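Local coordinates for enoyl-CoA hydratase, EchA12_1 (Mycobacterium marinum M, PDB 3QRE), which probably acts on enoyl-CoA thioesters, adding water across their double bond in fatty acid metabolism, as in the enoyl-CoA hydratases of the crotonase-like family, at residues Asp29-Glu34 and Tyr63-Arg68. Numbering follows the deposited sequence.
Sequences DAVLYE and YAAIDR
Arg68 lays its guanidinium flat over one face of the Tyr33 ring, the two planes only 13° apart and their centres 3.9 Å from each other. The stack is offset: the guanidinium sits over the CD2-CE2 side of the ring, with Arg68 NE 3.4 Å from Tyr33 CE2 and Arg68 NH1 3.4 Å from Tyr33 CD2. Behind it, the CD methylene stands over the middle of the same face, 3.8 Å from the ring centroid and 11° off the normal, so a CH-pi contact and a cation-pi stack share one aromatic surface. A fully extended side chain makes this possible. With CG anti to the backbone N (chi1 177°) and no bend farther out, Arg68 runs from the helix across the ring, first past the hydroxyl end and then over the face. Arginine suits this exposed place, since the flat cation can cover an aromatic face while its N-H bonds, lying in the guanidinium plane, are directed away from the stacked face.

At the other side of the ring, along CD1 and CE1, Tyr33 meets the helix itself. Tyr33 CD1 lies 4.1 Å from Ala65 CB, and Ala65 O is an oblique neighbour, 3.6 Å from Tyr33 CE1. A flat tyrosine can thus offer a face to the cation and a side to the alanine. Val31, beta-branched as suits a strand, brings CG1 to the same methyl at 4.0 Å. The small alanine lets both share one buried spot.

The contact packs a helix on a strand of the crotonase-like fold: strand 31-35, outermost within this chain in its mixed sheet, pairs antiparallel with strand 40-45, and residues 63-68 of helix 56-71 run in nearly the same direction as residues 31-34. Ile43 of strand 40-45 touches Val31, Ala65 and Ile66, while Ala69 and Ile75 also pack on Tyr33.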
ATOM      1  N   ASP A  29     -24.811  19.880  23.942  1.00 57.03           N
ATOM      2  CA  ASP A  29     -24.117  18.585  24.163  1.00 55.57           C
ATOM      3  C   ASP A  29     -22.812  18.537  23.347  1.00 53.62           C
ATOM      4  O   ASP A  29     -22.769  19.038  22.217  1.00 52.52           O
ATOM      5  CB  ASP A  29     -24.989  17.386  23.769  1.00 55.62           C
ATOM      6  CG  ASP A  29     -26.170  17.152  24.723  1.00 58.85           C
ATOM      7  OD1 ASP A  29     -25.936  16.948  25.940  1.00 59.90           O
ATOM      8  OD2 ASP A  29     -27.335  17.149  24.239  1.00 59.91           O
ATOM      9  N   ALA A  30     -21.765  17.939  23.926  1.00 52.03           N
ATOM     10  CA  ALA A  30     -20.456  17.843  23.271  1.00 50.27           C
ATOM     11  C   ALA A  30     -20.542  17.094  21.934  1.00 48.85           C
ATOM     12  O   ALA A  30     -19.886  17.475  20.967  1.00 48.33           O
ATOM     13  CB  ALA A  30     -19.414  17.211  24.203  1.00 49.71           C
ATOM     14  N   VAL A  31     -21.374  16.057  21.883  1.00 47.86           N
ATOM     15  CA  VAL A  31     -21.567  15.261  20.674  1.00 46.68           C
ATOM     16  C   VAL A  31     -23.067  15.129  20.374  1.00 47.11           C
ATOM     17  O   VAL A  31     -23.834  14.691  21.230  1.00 47.87           O
ATOM     18  CB  VAL A  31     -20.902  13.842  20.821  1.00 46.17           C
ATOM     19  CG1 VAL A  31     -21.171  12.977  19.608  1.00 45.41           C
ATOM     20  CG2 VAL A  31     -19.414  13.957  21.050  1.00 44.05           C
ATOM     21  N   LEU A  32     -23.479  15.505  19.166  1.00 46.77           N
ATOM     22  CA  LEU A  32     -24.872  15.345  18.746  1.00 47.01           C
ATOM     23  C   LEU A  32     -25.121  13.995  18.084  1.00 46.75           C
ATOM     24  O   LEU A  32     -24.243  13.437  17.399  1.00 45.35           O
ATOM     25  CB  LEU A  32     -25.275  16.456  17.776  1.00 47.45           C
ATOM     26  CG  LEU A  32     -24.987  17.886  18.226  1.00 48.55           C
ATOM     27  CD1 LEU A  32     -25.208  18.849  17.072  1.00 48.29           C
ATOM     28  CD2 LEU A  32     -25.852  18.254  19.454  1.00 50.65           C
ATOM     29  N   TYR A  33     -26.339  13.488  18.275  1.00 47.23           N
ATOM     30  CA  TYR A  33     -26.744  12.213  17.731  1.00 46.87           C
ATOM     31  C   TYR A  33     -28.071  12.319  16.950  1.00 48.43           C
ATOM     32  O   TYR A  33     -29.081  12.786  17.463  1.00 49.20           O
ATOM     33  CB  TYR A  33     -26.869  11.211  18.871  1.00 46.30           C
ATOM     34  CG  TYR A  33     -27.250   9.819  18.434  1.00 45.22           C
ATOM     35  CD1 TYR A  33     -26.283   8.825  18.341  1.00 42.94           C
ATOM     36  CD2 TYR A  33     -28.585   9.486  18.123  1.00 43.55           C
ATOM     37  CE1 TYR A  33     -26.605   7.527  17.949  1.00 42.35           C
ATOM     38  CE2 TYR A  33     -28.923   8.184  17.716  1.00 43.86           C
ATOM     39  CZ  TYR A  33     -27.912   7.207  17.631  1.00 43.39           C
ATOM     40  OH  TYR A  33     -28.179   5.910  17.257  1.00 42.47           O
ATOM     41  N   GLU A  34     -28.066  11.838  15.717  1.00 48.94           N
ATOM     42  CA  GLU A  34     -29.253  11.891  14.881  1.00 50.57           C
ATOM     43  C   GLU A  34     -29.362  10.641  14.005  1.00 50.07           C
ATOM     44  O   GLU A  34     -28.377  10.203  13.411  1.00 49.49           O
ATOM     45  CB  GLU A  34     -29.218  13.161  14.031  1.00 51.06           C
ATOM     46  CG  GLU A  34     -30.283  13.255  12.957  1.00 54.47           C
ATOM     47  CD  GLU A  34     -30.082  14.458  12.035  1.00 59.00           C
ATOM     48  OE1 GLU A  34     -29.374  15.426  12.422  1.00 60.21           O
ATOM     49  OE2 GLU A  34     -30.636  14.429  10.912  1.00 62.11           O
ATOM     50  N   TYR A  63     -18.154   8.129  22.840  1.00 36.92           N
ATOM     51  CA  TYR A  63     -18.346   6.753  23.306  1.00 36.83           C
ATOM     52  C   TYR A  63     -19.808   6.425  23.479  1.00 37.31           C
ATOM     53  O   TYR A  63     -20.267   5.364  23.016  1.00 37.31           O
ATOM     54  CB  TYR A  63     -17.609   6.481  24.606  1.00 37.10           C
ATOM     55  CG  TYR A  63     -16.120   6.674  24.486  1.00 36.88           C
ATOM     56  CD1 TYR A  63     -15.463   6.451  23.257  1.00 35.92           C
ATOM     57  CD2 TYR A  63     -15.361   7.058  25.588  1.00 36.78           C
ATOM     58  CE1 TYR A  63     -14.097   6.610  23.124  1.00 34.72           C
ATOM     59  CE2 TYR A  63     -13.991   7.243  25.471  1.00 38.28           C
ATOM     60  CZ  TYR A  63     -13.356   7.008  24.225  1.00 37.44           C
ATOM     61  OH  TYR A  63     -11.991   7.186  24.095  1.00 36.49           O
ATOM     62  N   ALA A  64     -20.542   7.350  24.095  1.00 37.12           N
ATOM     63  CA  ALA A  64     -21.945   7.123  24.406  1.00 37.61           C
ATOM     64  C   ALA A  64     -22.740   7.073  23.113  1.00 36.78           C
ATOM     65  O   ALA A  64     -23.617   6.236  22.960  1.00 37.04           O
ATOM     66  CB  ALA A  64     -22.488   8.217  25.377  1.00 37.52           C
ATOM     67  N   ALA A  65     -22.407   7.964  22.180  1.00 36.66           N
ATOM     68  CA  ALA A  65     -23.075   8.018  20.882  1.00 36.42           C
ATOM     69  C   ALA A  65     -22.819   6.746  20.074  1.00 36.28           C
ATOM     70  O   ALA A  65     -23.771   6.122  19.616  1.00 36.33           O
ATOM     71  CB  ALA A  65     -22.658   9.267  20.106  1.00 36.40           C
ATOM     72  N   ILE A  66     -21.552   6.350  19.935  1.00 36.01           N
ATOM     73  CA  ILE A  66     -21.183   5.054  19.311  1.00 36.49           C
ATOM     74  C   ILE A  66     -21.880   3.849  19.952  1.00 37.49           C
ATOM     75  O   ILE A  66     -22.452   3.016  19.246  1.00 37.68           O
ATOM     76  CB  ILE A  66     -19.645   4.792  19.325  1.00 35.66           C
ATOM     77  CG1 ILE A  66     -18.897   5.745  18.385  1.00 35.74           C
ATOM     78  CG2 ILE A  66     -19.329   3.332  18.991  1.00 36.05           C
ATOM     79  CD1 ILE A  66     -19.201   5.597  16.901  1.00 35.80           C
ATOM     80  N   ASP A  67     -21.830   3.753  21.281  1.00 39.04           N
ATOM     81  CA  ASP A  67     -22.522   2.676  22.003  1.00 40.23           C
ATOM     82  C   ASP A  67     -23.991   2.622  21.640  1.00 40.72           C
ATOM     83  O   ASP A  67     -24.534   1.542  21.396  1.00 41.35           O
ATOM     84  CB  ASP A  67     -22.342   2.792  23.520  1.00 40.73           C
ATOM     85  CG  ASP A  67     -20.915   2.445  23.970  1.00 41.96           C
ATOM     86  OD1 ASP A  67     -20.084   2.088  23.089  1.00 40.75           O
ATOM     87  OD2 ASP A  67     -20.628   2.525  25.192  1.00 39.83           O
ATOM     88  N   ARG A  68     -24.621   3.785  21.560  1.00 41.02           N
ATOM     89  CA  ARG A  68     -26.047   3.856  21.235  1.00 41.94           C
ATOM     90  C   ARG A  68     -26.368   3.369  19.812  1.00 40.63           C
ATOM     91  O   ARG A  68     -27.277   2.557  19.618  1.00 41.55           O
ATOM     92  CB  ARG A  68     -26.579   5.272  21.498  1.00 42.53           C
ATOM     93  CG  ARG A  68     -28.032   5.468  21.133  1.00 44.91           C
ATOM     94  CD  ARG A  68     -28.430   6.916  21.369  1.00 49.17           C
ATOM     95  NE  ARG A  68     -29.773   7.216  20.865  1.00 53.47           N
ATOM     96  CZ  ARG A  68     -30.320   8.434  20.884  1.00 55.28           C
ATOM     97  NH1 ARG A  68     -29.630   9.469  21.368  1.00 54.68           N
ATOM     98  NH2 ARG A  68     -31.548   8.619  20.413  1.00 53.78           N
TER